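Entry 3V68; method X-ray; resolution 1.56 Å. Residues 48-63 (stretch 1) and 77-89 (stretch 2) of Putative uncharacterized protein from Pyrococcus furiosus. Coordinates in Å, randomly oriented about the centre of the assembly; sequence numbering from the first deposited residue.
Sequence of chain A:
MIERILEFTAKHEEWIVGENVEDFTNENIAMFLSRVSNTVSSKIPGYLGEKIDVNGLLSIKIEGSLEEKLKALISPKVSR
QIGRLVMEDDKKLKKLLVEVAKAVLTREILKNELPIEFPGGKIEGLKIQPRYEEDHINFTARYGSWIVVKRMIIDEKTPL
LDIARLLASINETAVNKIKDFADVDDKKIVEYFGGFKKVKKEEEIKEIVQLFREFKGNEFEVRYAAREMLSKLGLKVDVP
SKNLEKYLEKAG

Stretch 1 48-63: LGEKIDVNGLLSIKIE
Stretch 2 (77-89) KVSRQIGRLVMED

A short backbone bridge can fix the register of two segments while a few long residues supply the largest individual shares of the covered surface, and residues 48-63 and 77-89 of this Pyrococcus furiosus protein illustrate the principle. Together the two stretches bury 669 Å², with Leu85, Met87 and Lys51 contributing the largest shares.

The first stretch is loop up to Asp53, helical from Val54, and loop in extended conformation from Ile60 (phi/psi -65/130). The second is already helical at Lys77, passes through a type I turn from Gly83 to Val86, and leaves as an irregular extended segment. The segments meet in a single beta bridge between Ile52 (phi/psi -133/132) and Val86 (-101/119), whose CA atoms lie 4.6 Å apart. Met87 N donates to Lys51 O at 2.8 Å, and Asp53 N donates to Leu85 O, also at 2.8 Å and nearly linear at 175°. The pairs Lys51-Met87 and Asp53-Leu85 therefore flank the bridge, and the chains run antiparallel there. The same two carbonyls receive CA-H...O contacts: Val86 CA lies 3.6 Å from Lys51 O, and Ile52 CA 3.5 Å from Leu85 O.

Leu85 (m, t) sets its CA-CB bond sideways, but its end reaches the helix of the first stretch. Leu85 CD1 lies 3.6 Å from Leu57 CA and 3.7 Å from Ile60 CD1. Gly56 leaves the space this leucine occupies: an ideal CB there would fall 2.6 Å from Leu85 CD2, a clash. Asp53 (chi1 t) caps that helix, its OD1 accepting from Gly56 N at 3.1 Å.

Met87 (m, p, p) curls back over the loop, placing CE 3.4 Å from Gly49 O and SD 3.6 Å from Asp53 N. Lys51 (m, m, m, t) starts with its CA-CB bond directed away, yet its folded chain returns the ammonium group. Lys51 NZ donates to Met87 O at 2.9 Å and forms a salt bridge with Glu88 OE1, also at 2.9 Å, so one charge ties down both a carbonyl and a carboxylate.

Beyond the bridge, the direct contacts are largely apolar. Ile60 (m, t) has its CA-CB bond directed toward the second stretch, with Ile60 CD1 4.2 Å from Ile82 CG1, while Leu57 CD1 approaches Ile82 CG1 at 4.1 Å. Farther along, Ile62 (m, m) brings CD1 to 3.8 Å from Val78 CG2. Water extends the contact at Gln81 (m, t): one molecule donates to Gln81 OE1 and Lys61 O, and another accepts from Gln81 NE2 and, weakly, from Lys61 N.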

ATOM      1  N   LEU A  48     -11.592   4.627  -5.464  1.00 14.09           N
ATOM      2  CA  LEU A  48     -10.949   5.587  -6.372  1.00 14.48           C
ATOM      3  C   LEU A  48     -11.795   5.924  -7.600  1.00 14.75           C
ATOM      4  O   LEU A  48     -11.393   6.752  -8.420  1.00 14.64           O
ATOM      5  CB  LEU A  48      -9.573   5.071  -6.807  1.00 14.30           C
ATOM      6  CG  LEU A  48      -8.488   4.915  -5.733  1.00 13.63           C
ATOM      7  CD1 LEU A  48      -7.266   4.231  -6.332  1.00 14.00           C
ATOM      8  CD2 LEU A  48      -8.102   6.250  -5.115  1.00 13.98           C
ATOM      9  N   GLY A  49     -12.965   5.296  -7.703  1.00 15.52           N
ATOM     10  CA  GLY A  49     -13.804   5.352  -8.905  1.00 16.58           C
ATOM     11  C   GLY A  49     -14.347   6.702  -9.349  1.00 17.34           C
ATOM     12  O   GLY A  49     -14.729   6.860 -10.513  1.00 17.95           O
ATOM     13  N   GLU A  50     -14.390   7.671  -8.434  1.00 17.83           N
ATOM     14  CA  GLU A  50     -14.830   9.032  -8.762  1.00 18.29           C
ATOM     15  C   GLU A  50     -13.827   9.732  -9.685  1.00 18.25           C
ATOM     16  O   GLU A  50     -14.210  10.590 -10.486  1.00 18.60           O
ATOM     17  CB  GLU A  50     -15.038   9.871  -7.487  1.00 18.62           C
ATOM     18  CG  GLU A  50     -16.123   9.350  -6.532  1.00 20.22           C
ATOM     19  CD  GLU A  50     -15.939   9.795  -5.075  1.00 21.57           C
ATOM     20  OE1 GLU A  50     -14.801  10.124  -4.661  1.00 20.80           O
ATOM     21  OE2 GLU A  50     -16.942   9.797  -4.327  1.00 23.22           O
ATOM     22  N   LYS A  51     -12.553   9.349  -9.578  1.00 17.53           N
ATOM     23  CA  LYS A  51     -11.461  10.039 -10.273  1.00 17.34           C
ATOM     24  C   LYS A  51     -10.629   9.146 -11.196  1.00 16.91           C
ATOM     25  O   LYS A  51      -9.921   9.646 -12.074  1.00 17.07           O
ATOM     26  CB  LYS A  51     -10.527  10.719  -9.259  1.00 17.59           C
ATOM     27  CG  LYS A  51     -11.181  11.774  -8.354  1.00 18.46           C
ATOM     28  CD  LYS A  51     -11.908  12.853  -9.146  1.00 19.10           C
ATOM     29  CE  LYS A  51     -10.980  13.588 -10.102  1.00 20.38           C
ATOM     30  NZ  LYS A  51     -11.662  14.761 -10.711  1.00 21.23           N
ATOM     31  N   ILE A  52     -10.709   7.833 -10.993  1.00 16.22           N
ATOM     32  CA  ILE A  52      -9.920   6.875 -11.767  1.00 15.98           C
ATOM     33  C   ILE A  52     -10.826   5.740 -12.238  1.00 16.05           C
ATOM     34  O   ILE A  52     -11.601   5.189 -11.451  1.00 16.31           O
ATOM     35  CB  ILE A  52      -8.722   6.302 -10.935  1.00 15.55           C
ATOM     36  CG1 ILE A  52      -7.755   7.419 -10.516  1.00 15.52           C
ATOM     37  CG2 ILE A  52      -7.966   5.207 -11.713  1.00 15.51           C
ATOM     38  CD1 ILE A  52      -6.822   7.049  -9.357  1.00 15.80           C
ATOM     39  N   ASP A  53     -10.740   5.408 -13.522  1.00 16.15           N
ATOM     40  CA  ASP A  53     -11.459   4.263 -14.069  1.00 16.39           C
ATOM     41  C   ASP A  53     -10.702   3.007 -13.653  1.00 16.43           C
ATOM     42  O   ASP A  53      -9.815   2.541 -14.369  1.00 15.96           O
ATOM     43  CB  ASP A  53     -11.542   4.377 -15.597  1.00 16.34           C
ATOM     44  CG  ASP A  53     -12.298   3.216 -16.249  1.00 17.34           C
ATOM     45  OD1 ASP A  53     -12.662   2.233 -15.562  1.00 17.85           O
ATOM     46  OD2 ASP A  53     -12.519   3.286 -17.475  1.00 17.55           O
ATOM     47  N   VAL A  54     -11.053   2.471 -12.484  1.00 17.16           N
ATOM     48  CA  VAL A  54     -10.305   1.354 -11.894  1.00 17.99           C
ATOM     49  C   VAL A  54     -10.455   0.047 -12.676  1.00 18.30           C
ATOM     50  O   VAL A  54      -9.488  -0.699 -12.825  1.00 17.98           O
ATOM     51  CB  VAL A  54     -10.648   1.158 -10.399  1.00 18.16           C
ATOM     52  CG1 VAL A  54      -9.912  -0.052  -9.820  1.00 18.49           C
ATOM     53  CG2 VAL A  54     -10.273   2.414  -9.621  1.00 18.43           C
ATOM     54  N   ASN A  55     -11.655  -0.215 -13.192  1.00 19.15           N
ATOM     55  CA  ASN A  55     -11.855  -1.386 -14.044  1.00 20.13           C
ATOM     56  C   ASN A  55     -10.906  -1.374 -15.242  1.00 19.91           C
ATOM     57  O   ASN A  55     -10.260  -2.377 -15.539  1.00 20.00           O
ATOM     58  CB  ASN A  55     -13.313  -1.493 -14.498  1.00 20.75           C
ATOM     59  CG  ASN A  55     -14.252  -1.874 -13.364  1.00 22.70           C
ATOM     60  OD1 ASN A  55     -15.207  -1.155 -13.069  1.00 25.78           O
ATOM     61  ND2 ASN A  55     -13.982  -3.008 -12.720  1.00 25.63           N
ATOM     62  N   GLY A  56     -10.809  -0.221 -15.901  1.00 19.98           N
ATOM     63  CA  GLY A  56      -9.873  -0.034 -17.002  1.00 20.09           C
ATOM     64  C   GLY A  56      -8.428  -0.181 -16.564  1.00 20.44           C
ATOM     65  O   GLY A  56      -7.621  -0.804 -17.254  1.00 20.41           O
ATOM     66  N   LEU A  57      -8.108   0.390 -15.403  1.00 20.81           N
ATOM     67  CA  LEU A  57      -6.747   0.356 -14.870  1.00 21.26           C
ATOM     68  C   LEU A  57      -6.252  -1.068 -14.647  1.00 22.03           C
ATOM     69  O   LEU A  57      -5.163  -1.431 -15.093  1.00 21.92           O
ATOM     70  CB  LEU A  57      -6.655   1.163 -13.570  1.00 21.03           C
ATOM     71  CG  LEU A  57      -5.297   1.218 -12.860  1.00 20.65           C
ATOM     72  CD1 LEU A  57      -4.254   1.974 -13.683  1.00 19.81           C
ATOM     73  CD2 LEU A  57      -5.468   1.848 -11.489  1.00 19.16           C
ATOM     74  N   LEU A  58      -7.068  -1.867 -13.969  1.00 23.13           N
ATOM     75  CA  LEU A  58      -6.704  -3.243 -13.641  1.00 24.48           C
ATOM     76  C   LEU A  58      -6.829  -4.190 -14.839  1.00 25.12           C
ATOM     77  O   LEU A  58      -6.455  -5.362 -14.753  1.00 25.57           O
ATOM     78  CB  LEU A  58      -7.526  -3.741 -12.446  1.00 24.57           C
ATOM     79  CG  LEU A  58      -7.404  -2.936 -11.141  1.00 25.40           C
ATOM     80  CD1 LEU A  58      -8.333  -3.497 -10.072  1.00 26.31           C
ATOM     81  CD2 LEU A  58      -5.968  -2.883 -10.632  1.00 26.55           C
ATOM     82  N   SER A  59      -7.344  -3.670 -15.953  1.00 25.77           N
ATOM     83  CA  SER A  59      -7.430  -4.427 -17.204  1.00 26.36           C
ATOM     84  C   SER A  59      -6.221  -4.205 -18.115  1.00 26.67           C
ATOM     85  O   SER A  59      -6.116  -4.832 -19.173  1.00 27.10           O
ATOM     86  CB  SER A  59      -8.724  -4.089 -17.954  1.00 26.24           C
ATOM     87  OG  SER A  59      -9.858  -4.500 -17.215  1.00 27.08           O
ATOM     88  N   ILE A  60      -5.315  -3.315 -17.708  1.00 26.98           N
ATOM     89  CA  ILE A  60      -4.082  -3.062 -18.461  1.00 27.20           C
ATOM     90  C   ILE A  60      -3.215  -4.318 -18.455  1.00 27.56           C
ATOM     91  O   ILE A  60      -2.976  -4.913 -17.400  1.00 27.75           O
ATOM     92  CB  ILE A  60      -3.287  -1.849 -17.902  1.00 27.17           C
ATOM     93  CG1 ILE A  60      -4.078  -0.549 -18.097  1.00 26.93           C
ATOM     94  CG2 ILE A  60      -1.907  -1.738 -18.567  1.00 26.85           C
ATOM     95  CD1 ILE A  60      -3.474   0.658 -17.403  1.00 26.57           C
ATOM     96  N   LYS A  61      -2.762  -4.719 -19.640  1.00 27.78           N
ATOM     97  CA  LYS A  61      -1.968  -5.933 -19.780  1.00 27.90           C
ATOM     98  C   LYS A  61      -0.477  -5.647 -19.698  1.00 27.44           C
ATOM     99  O   LYS A  61       0.068  -4.859 -20.476  1.00 27.69           O
ATOM    100  CB  LYS A  61      -2.332  -6.686 -21.068  1.00 28.32           C
ATOM    101  CG  LYS A  61      -3.784  -7.191 -21.121  1.00 29.57           C
ATOM    102  CD  LYS A  61      -3.990  -8.555 -20.442  1.00 31.53           C
ATOM    103  CE  LYS A  61      -4.108  -8.464 -18.919  1.00 32.35           C
ATOM    104  NZ  LYS A  61      -5.258  -7.630 -18.460  1.00 33.29           N
ATOM    105  N   ILE A  62       0.165  -6.279 -18.719  1.00 26.76           N
ATOM    106  CA  ILE A  62       1.602  -6.177 -18.520  1.00 26.11           C
ATOM    107  C   ILE A  62       2.164  -7.592 -18.650  1.00 25.58           C
ATOM    108  O   ILE A  62       2.013  -8.419 -17.748  1.00 25.65           O
ATOM    109  CB  ILE A  62       1.949  -5.564 -17.136  1.00 26.09           C
ATOM    110  CG1 ILE A  62       1.203  -4.236 -16.898  1.00 26.34           C
ATOM    111  CG2 ILE A  62       3.454  -5.388 -16.985  1.00 26.45           C
ATOM    112  CD1 ILE A  62       1.692  -3.045 -17.714  1.00 26.83           C
ATOM    113  N   GLU A  63       2.803  -7.858 -19.785  1.00 24.96           N
ATOM    114  CA  GLU A  63       3.225  -9.211 -20.147  1.00 24.33           C
ATOM    115  C   GLU A  63       4.688  -9.497 -19.816  1.00 23.23           C
ATOM    116  O   GLU A  63       5.506  -8.579 -19.720  1.00 23.04           O
ATOM    117  CB  GLU A  63       2.993  -9.451 -21.644  1.00 24.73           C
ATOM    118  CG  GLU A  63       1.526  -9.500 -22.069  1.00 26.41           C
ATOM    119  CD  GLU A  63       0.883 -10.861 -21.847  1.00 27.94           C
ATOM    120  OE1 GLU A  63       1.611 -11.837 -21.569  1.00 28.76           O
ATOM    121  OE2 GLU A  63      -0.357 -10.956 -21.961  1.00 29.67           O
ATOM    122  N   LYS A  77       4.507   4.385 -22.654  1.00 19.63           N
ATOM    123  CA  LYS A  77       3.276   3.758 -23.139  1.00 19.90           C
ATOM    124  C   LYS A  77       2.286   3.513 -22.000  1.00 19.17           C
ATOM    125  O   LYS A  77       1.112   3.871 -22.099  1.00 19.32           O
ATOM    126  CB  LYS A  77       3.595   2.448 -23.870  1.00 20.37           C
ATOM    127  CG  LYS A  77       2.386   1.593 -24.235  1.00 22.25           C
ATOM    128  CD  LYS A  77       2.824   0.316 -24.944  1.00 25.56           C
ATOM    129  CE  LYS A  77       1.734  -0.746 -24.930  1.00 26.71           C
ATOM    130  NZ  LYS A  77       0.518  -0.361 -25.697  1.00 28.82           N
ATOM    131  N   VAL A  78       2.765   2.908 -20.915  1.00 18.36           N
ATOM    132  CA  VAL A  78       1.893   2.595 -19.783  1.00 17.90           C
ATOM    133  C   VAL A  78       1.478   3.863 -19.037  1.00 17.65           C
ATOM    134  O   VAL A  78       0.332   3.976 -18.608  1.00 17.27           O
ATOM    135  CB  VAL A  78       2.516   1.525 -18.852  1.00 17.76           C
ATOM    136  CG1 VAL A  78       1.786   1.444 -17.509  1.00 17.59           C
ATOM    137  CG2 VAL A  78       2.487   0.172 -19.544  1.00 17.82           C
ATOM    138  N   SER A  79       2.393   4.823 -18.913  1.00 17.46           N
ATOM    139  CA  SER A  79       2.065   6.104 -18.291  1.00 18.03           C
ATOM    140  C   SER A  79       0.936   6.808 -19.048  1.00 17.96           C
ATOM    141  O   SER A  79       0.028   7.372 -18.437  1.00 17.68           O
ATOM    142  CB  SER A  79       3.293   7.008 -18.196  1.00 17.96           C
ATOM    143  OG  SER A  79       2.979   8.196 -17.489  1.00 20.27           O
ATOM    144  N   ARG A  80       0.996   6.751 -20.378  1.00 18.25           N
ATOM    145  CA  ARG A  80      -0.057   7.308 -21.231  1.00 18.81           C
ATOM    146  C   ARG A  80      -1.383   6.561 -21.045  1.00 18.37           C
ATOM    147  O   ARG A  80      -2.449   7.185 -20.957  1.00 18.08           O
ATOM    148  CB  ARG A  80       0.400   7.290 -22.695  1.00 19.24           C
ATOM    149  CG  ARG A  80      -0.549   7.948 -23.698  1.00 22.22           C
ATOM    150  CD  ARG A  80       0.175   8.370 -24.985  1.00 26.65           C
ATOM    151  NE  ARG A  80       1.170   7.395 -25.449  1.00 30.17           N
ATOM    152  CZ  ARG A  80       2.489   7.526 -25.304  1.00 31.60           C
ATOM    153  NH1 ARG A  80       3.004   8.596 -24.706  1.00 32.77           N
ATOM    154  NH2 ARG A  80       3.303   6.580 -25.756  1.00 32.79           N
ATOM    155  N   GLN A  81      -1.310   5.231 -20.975  1.00 18.06           N
ATOM    156  CA  GLN A  81      -2.487   4.393 -20.707  1.00 18.04           C
ATOM    157  C   GLN A  81      -3.152   4.757 -19.384  1.00 17.35           C
ATOM    158  O   GLN A  81      -4.376   4.867 -19.308  1.00 17.50           O
ATOM    159  CB  GLN A  81      -2.122   2.903 -20.695  1.00 18.49           C
ATOM    160  CG  GLN A  81      -1.822   2.287 -22.054  1.00 21.51           C
ATOM    161  CD  GLN A  81      -1.506   0.804 -21.955  1.00 24.19           C
ATOM    162  OE1 GLN A  81      -0.341   0.410 -21.932  1.00 26.69           O
ATOM    163  NE2 GLN A  81      -2.547  -0.025 -21.878  1.00 26.21           N
ATOM    164  N   ILE A  82      -2.339   4.945 -18.345  1.00 16.48           N
ATOM    165  CA  ILE A  82      -2.848   5.314 -17.027  1.00 15.65           C
ATOM    166  C   ILE A  82      -3.490   6.704 -17.054  1.00 15.51           C
ATOM    167  O   ILE A  82      -4.572   6.900 -16.500  1.00 15.23           O
ATOM    168  CB  ILE A  82      -1.737   5.235 -15.944  1.00 15.46           C
ATOM    169  CG1 ILE A  82      -1.259   3.788 -15.785  1.00 15.61           C
ATOM    170  CG2 ILE A  82      -2.234   5.784 -14.605  1.00 15.18           C
ATOM    171  CD1 ILE A  82       0.015   3.628 -14.961  1.00 16.29           C
ATOM    172  N   GLY A  83      -2.821   7.656 -17.705  1.00 15.59           N
ATOM    173  CA  GLY A  83      -3.321   9.023 -17.827  1.00 15.76           C
ATOM    174  C   GLY A  83      -4.710   9.076 -18.436  1.00 16.01           C
ATOM    175  O   GLY A  83      -5.562   9.850 -18.000  1.00 15.95           O
ATOM    176  N   ARG A  84      -4.937   8.223 -19.428  1.00 16.11           N
ATOM    177  CA  ARG A  84      -6.235   8.151 -20.105  1.00 16.54           C
ATOM    178  C   ARG A  84      -7.364   7.640 -19.217  1.00 16.49           C
ATOM    179  O   ARG A  84      -8.544   7.812 -19.535  1.00 16.81           O
ATOM    180  CB  ARG A  84      -6.120   7.322 -21.382  1.00 16.94           C
ATOM    181  CG  ARG A  84      -5.454   8.105 -22.472  1.00 18.64           C
ATOM    182  CD  ARG A  84      -5.153   7.299 -23.700  1.00 20.59           C
ATOM    183  NE  ARG A  84      -4.748   8.211 -24.762  1.00 23.05           N
ATOM    184  CZ  ARG A  84      -4.081   7.862 -25.854  1.00 23.36           C
ATOM    185  NH1 ARG A  84      -3.722   6.603 -26.054  1.00 23.79           N
ATOM    186  NH2 ARG A  84      -3.773   8.788 -26.751  1.00 24.30           N
ATOM    187  N   LEU A  85      -7.002   7.018 -18.101  1.00 16.04           N
ATOM    188  CA  LEU A  85      -7.978   6.461 -17.181  1.00 15.63           C
ATOM    189  C   LEU A  85      -8.253   7.386 -15.992  1.00 15.60           C
ATOM    190  O   LEU A  85      -9.047   7.051 -15.113  1.00 15.74           O
ATOM    191  CB  LEU A  85      -7.515   5.080 -16.706  1.00 15.54           C
ATOM    192  CG  LEU A  85      -7.391   4.012 -17.799  1.00 15.75           C
ATOM    193  CD1 LEU A  85      -6.469   2.898 -17.354  1.00 16.96           C
ATOM    194  CD2 LEU A  85      -8.756   3.452 -18.205  1.00 16.65           C
ATOM    195  N   VAL A  86      -7.604   8.549 -15.984  1.00 15.57           N
ATOM    196  CA  VAL A  86      -7.766   9.528 -14.907  1.00 15.96           C
ATOM    197  C   VAL A  86      -8.708  10.647 -15.347  1.00 16.62           C
ATOM    198  O   VAL A  86      -8.434  11.360 -16.319  1.00 16.07           O
ATOM    199  CB  VAL A  86      -6.403  10.107 -14.446  1.00 15.89           C
ATOM    200  CG1 VAL A  86      -6.602  11.255 -13.466  1.00 15.73           C
ATOM    201  CG2 VAL A  86      -5.547   9.012 -13.810  1.00 15.87           C
ATOM    202  N   MET A  87      -9.814  10.790 -14.620  1.00 17.23           N
ATOM    203  CA  MET A  87     -10.828  11.792 -14.932  1.00 18.45           C
ATOM    204  C   MET A  87     -10.494  13.126 -14.271  1.00 18.95           C
ATOM    205  O   MET A  87     -11.117  13.524 -13.285  1.00 19.03           O
ATOM    206  CB  MET A  87     -12.218  11.306 -14.506  1.00 18.71           C
ATOM    207  CG  MET A  87     -12.748  10.120 -15.307  1.00 19.82           C
ATOM    208  SD  MET A  87     -12.217   8.507 -14.683  1.00 22.95           S
ATOM    209  CE  MET A  87     -13.380   8.235 -13.354  1.00 21.86           C
ATOM    210  N   GLU A  88      -9.502  13.812 -14.829  1.00 19.85           N
ATOM    211  CA  GLU A  88      -9.065  15.102 -14.320  1.00 20.96           C
ATOM    212  C   GLU A  88      -8.461  15.917 -15.451  1.00 21.86           C
ATOM    213  O   GLU A  88      -7.685  15.390 -16.255  1.00 22.28           O
ATOM    214  CB  GLU A  88      -8.050  14.915 -13.180  1.00 20.75           C
ATOM    215  CG  GLU A  88      -7.551  16.220 -12.542  1.00 20.83           C
ATOM    216  CD  GLU A  88      -8.682  17.106 -12.039  1.00 21.68           C
ATOM    217  OE1 GLU A  88      -9.496  16.643 -11.215  1.00 22.24           O
ATOM    218  OE2 GLU A  88      -8.754  18.275 -12.475  1.00 22.37           O
ATOM    219  N   ASP A  89      -8.827  17.197 -15.500  1.00 23.07           N
ATOM    220  CA  ASP A  89      -8.363  18.110 -16.539  1.00 24.23           C
ATOM    221  C   ASP A  89      -7.192  18.958 -16.066  1.00 24.25           C
ATOM    222  O   ASP A  89      -6.320  19.310 -16.862  1.00 24.50           O
ATOM    223  CB  ASP A  89      -9.503  19.026 -16.995  1.00 24.77           C
ATOM    224  CG  ASP A  89     -10.737  18.258 -17.426  1.00 26.93           C
ATOM    225  OD1 ASP A  89     -11.854  18.755 -17.176  1.00 29.93           O
ATOM    226  OD2 ASP A  89     -10.598  17.161 -18.012  1.00 30.37           O
TER
HETATM  227  O   HOH W   1      -3.348  -2.796 -22.409  1.00 38.31           O
HETATM  228  O   HOH W   2       0.323  -2.232 -22.052  1.00 41.23           O